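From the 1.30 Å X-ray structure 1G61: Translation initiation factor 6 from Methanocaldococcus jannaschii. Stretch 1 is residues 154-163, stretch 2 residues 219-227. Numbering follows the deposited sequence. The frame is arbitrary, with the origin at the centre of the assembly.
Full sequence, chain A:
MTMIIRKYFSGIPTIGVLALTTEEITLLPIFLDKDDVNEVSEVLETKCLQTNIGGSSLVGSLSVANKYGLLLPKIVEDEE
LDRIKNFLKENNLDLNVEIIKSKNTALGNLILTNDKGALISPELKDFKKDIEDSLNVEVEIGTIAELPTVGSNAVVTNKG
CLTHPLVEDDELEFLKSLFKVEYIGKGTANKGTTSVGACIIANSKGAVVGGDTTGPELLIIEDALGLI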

# COMPACT_ATOMS: atom_id res chain seq x y z
N ALA A 154 5.92 -0.78 6.53
CA ALA A 154 6.40 -1.83 5.64
C ALA A 154 5.74 -1.68 4.28
O ALA A 154 4.74 -0.98 4.18
CB ALA A 154 6.09 -3.22 6.22
N VAL A 155 6.35 -2.30 3.30
CA VAL A 155 5.85 -2.43 1.95
C VAL A 155 5.75 -3.92 1.67
O VAL A 155 6.70 -4.68 1.97
CB VAL A 155 6.81 -1.79 0.92
CG1 VAL A 155 6.36 -2.03 -0.52
CG2 VAL A 155 6.98 -0.32 1.18
N VAL A 156 4.63 -4.36 1.10
CA VAL A 156 4.48 -5.77 0.79
C VAL A 156 3.85 -5.92 -0.59
O VAL A 156 2.98 -5.14 -0.97
CB VAL A 156 3.70 -6.57 1.86
CG1 VAL A 156 2.22 -6.21 1.91
CG2 VAL A 156 3.92 -8.06 1.62
N THR A 157 4.37 -6.92 -1.31
CA THR A 157 3.83 -7.27 -2.62
C THR A 157 3.67 -8.79 -2.63
O THR A 157 4.01 -9.48 -1.62
CB THR A 157 4.71 -6.85 -3.79
OG1 THR A 157 5.83 -7.78 -3.85
CG2 THR A 157 5.24 -5.43 -3.60
N ASN A 158 3.15 -9.37 -3.68
CA ASN A 158 3.09 -10.82 -3.81
C ASN A 158 4.48 -11.47 -3.89
O ASN A 158 4.58 -12.68 -3.67
CB ASN A 158 2.27 -11.21 -5.05
CG ASN A 158 0.81 -10.84 -4.86
OD1 ASN A 158 0.30 -10.83 -3.73
ND2 ASN A 158 0.13 -10.54 -5.96
N LYS A 159 5.49 -10.66 -4.20
CA LYS A 159 6.84 -11.22 -4.40
C LYS A 159 7.74 -10.98 -3.22
O LYS A 159 8.64 -11.77 -2.94
CB LYS A 159 7.45 -10.58 -5.67
CG LYS A 159 8.73 -11.25 -6.10
CD LYS A 159 9.22 -10.70 -7.45
CE LYS A 159 10.25 -11.65 -8.07
NZ LYS A 159 10.71 -11.08 -9.37
N GLY A 160 7.62 -9.83 -2.52
CA GLY A 160 8.56 -9.56 -1.45
C GLY A 160 7.98 -8.56 -0.44
O GLY A 160 6.84 -8.12 -0.50
N CYS A 161 8.85 -8.22 0.53
CA CYS A 161 8.42 -7.36 1.63
C CYS A 161 9.63 -6.57 2.14
O CYS A 161 10.69 -7.18 2.34
CB CYS A 161 7.82 -8.26 2.73
SG CYS A 161 7.36 -7.39 4.24
N LEU A 162 9.43 -5.29 2.32
CA LEU A 162 10.45 -4.43 2.93
C LEU A 162 9.92 -3.86 4.24
O LEU A 162 8.82 -3.28 4.22
CB LEU A 162 10.85 -3.30 1.98
CG LEU A 162 11.81 -2.25 2.54
CD1 LEU A 162 13.24 -2.82 2.55
CD2 LEU A 162 11.74 -0.95 1.74
N THR A 163 10.65 -4.01 5.34
CA THR A 163 10.17 -3.48 6.60
C THR A 163 11.05 -2.35 7.13
O THR A 163 12.19 -2.21 6.71
CB THR A 163 10.10 -4.56 7.71
OG1 THR A 163 11.43 -4.89 8.13
CG2 THR A 163 9.46 -5.84 7.17
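Stretch 2 (219-227) LIIEDALGL

Two direct hydrogen bonds fasten stretch 2 to stretch 1; one uses a carbonyl in the last turn of a helix, the other a carbonyl just beyond it. Near a helix C-terminus, carbonyls lack the amide partners that a further turn would supply, so they can accept bonds from elsewhere. Lys159 NZ donates to Gly226 O at 2.9 Å; the lysine reaches it with all four chi angles in the t well, a fully extended side chain whose methylene carbons run beside the backbone it serves, with Lys159 CG 3.8 Å from Leu225 O. The second bond is between main chains: Cys161 N donates to Ala224 O at 3.1 Å, with a somewhat bent N-H...O angle of 136°. The same oxygen also receives a CA-H...O contact from Gly160, Gly160 CA lying 3.4 Å from Ala224 O.

A water extends this polar set. It donates to Leu225 O at 2.8 Å and lies 2.6 Å from Thr157 OG1, joining the turn of stretch 1 to the helix end. Thr157 OG1 also helps to hold the turn together, accepting bonds from Lys159 N at 2.9 Å and Gly160 N at 3.0 Å. A threonine suits this position because its short hydroxyl can fold back onto nearby amides while its methyl faces the apolar side, Thr157 CG2 being 4.4 Å from Leu225 CD2.

Stretch 1 is a hairpin: Val155 and Leu162 pair through two backbone bonds, Val155 N to Leu162 O and Leu162 N to Val155 O, each 2.8 Å. Stretch 2 continues a helix that begins earlier in the chain. The helix crosses the second strand with an angle of 139° between their N-to-C directions, nearer antiparallel than parallel, and the axes approach to 6.6 Å. The backbones come especially close at Gly160 and Leu225, whose CA atoms are 4.1 Å apart. Glycine fits here because an ideal CB on Gly160 would lie 2.3 Å from Ala224 O and 2.8 Å from Leu225 CA, both clashes. Gly226 is constrained twice over: it leaves the helix in a Schellman motif with a phi of 71°, which favours glycine, and an ideal CB would stand 2.9 Å from Lys159 CD. Leu227 N closes the motif by bonding to Glu222 O at 2.9 Å.

Around these close backbones lies the apolar packing. Leu162 points toward the helix and spreads over its face: Leu162 CD2 meets Ile221 CG1 at 3.7 Å, while Leu162 CD1 lies 3.7 Å from Ala224 CB and 4.2 Å from Ile220 CG2. The small methyl of Ala224, pointing toward the strand, lets the helix sit low over the larger leucine. In return, the CA-to-CB bond of Leu225 points sideways, but its side chain comes nearer at its end, bringing Leu225 CD2 within 4.1 Å of Val155 CG1 and 4.2 Å of Leu162 CB. Val156 and Thr163, by contrast, point away from the helix.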

# COMPACT_ATOMS: atom_id res chain seq x y z
N LEU A 219 19.27 -0.23 -3.42
CA LEU A 219 19.73 -1.60 -3.50
C LEU A 219 18.98 -2.53 -2.56
O LEU A 219 18.58 -3.66 -2.87
CB LEU A 219 21.24 -1.57 -3.19
CG LEU A 219 21.99 -2.85 -3.44
CD1 LEU A 219 21.79 -3.32 -4.87
CD2 LEU A 219 23.48 -2.61 -3.16
N ILE A 220 18.81 -2.11 -1.31
CA ILE A 220 18.10 -2.89 -0.30
C ILE A 220 16.64 -3.06 -0.68
O ILE A 220 16.05 -4.15 -0.49
CB ILE A 220 18.35 -2.28 1.08
CG1 ILE A 220 19.82 -2.56 1.52
CG2 ILE A 220 17.38 -2.81 2.12
CD1 ILE A 220 20.34 -1.65 2.59
N ILE A 221 15.99 -2.01 -1.20
CA ILE A 221 14.59 -2.12 -1.65
C ILE A 221 14.46 -3.12 -2.76
O ILE A 221 13.55 -3.98 -2.75
CB ILE A 221 14.14 -0.73 -2.11
CG1 ILE A 221 14.06 0.23 -0.92
CG2 ILE A 221 12.81 -0.82 -2.88
CD1 ILE A 221 14.04 1.70 -1.33
N GLU A 222 15.35 -3.08 -3.77
CA GLU A 222 15.32 -4.00 -4.87
C GLU A 222 15.41 -5.46 -4.38
O GLU A 222 14.63 -6.31 -4.79
CB GLU A 222 16.52 -3.74 -5.81
CG GLU A 222 16.28 -2.57 -6.75
CD GLU A 222 17.56 -1.97 -7.33
OE1 GLU A 222 18.63 -2.60 -7.18
OE2 GLU A 222 17.48 -0.87 -7.91
N ASP A 223 16.36 -5.72 -3.49
CA ASP A 223 16.56 -7.07 -2.96
C ASP A 223 15.36 -7.54 -2.14
O ASP A 223 14.94 -8.69 -2.27
CB ASP A 223 17.82 -7.16 -2.08
CG ASP A 223 19.11 -7.01 -2.86
OD1 ASP A 223 19.13 -7.24 -4.09
OD2 ASP A 223 20.14 -6.69 -2.21
N ALA A 224 14.79 -6.64 -1.33
CA ALA A 224 13.67 -7.03 -0.49
C ALA A 224 12.42 -7.34 -1.27
O ALA A 224 11.63 -8.21 -0.88
CB ALA A 224 13.40 -5.89 0.50
N LEU A 225 12.21 -6.62 -2.39
CA LEU A 225 10.97 -6.73 -3.13
C LEU A 225 11.14 -7.68 -4.32
O LEU A 225 10.19 -7.89 -5.07
CB LEU A 225 10.48 -5.34 -3.61
CG LEU A 225 10.15 -4.41 -2.45
CD1 LEU A 225 9.68 -3.05 -2.97
CD2 LEU A 225 9.10 -4.98 -1.49
N GLY A 226 12.34 -8.24 -4.57
CA GLY A 226 12.54 -9.09 -5.72
C GLY A 226 12.53 -8.35 -7.03
O GLY A 226 12.20 -8.92 -8.10
N LEU A 227 12.88 -7.06 -7.01
CA LEU A 227 12.81 -6.26 -8.23
C LEU A 227 14.23 -6.01 -8.72
O LEU A 227 14.74 -6.99 -9.32
CB LEU A 227 12.03 -4.97 -7.99
CG LEU A 227 10.56 -5.17 -7.62
CD1 LEU A 227 10.03 -3.82 -7.17
CD2 LEU A 227 9.73 -5.77 -8.75
O HOH W 1 7.65 -6.96 -5.58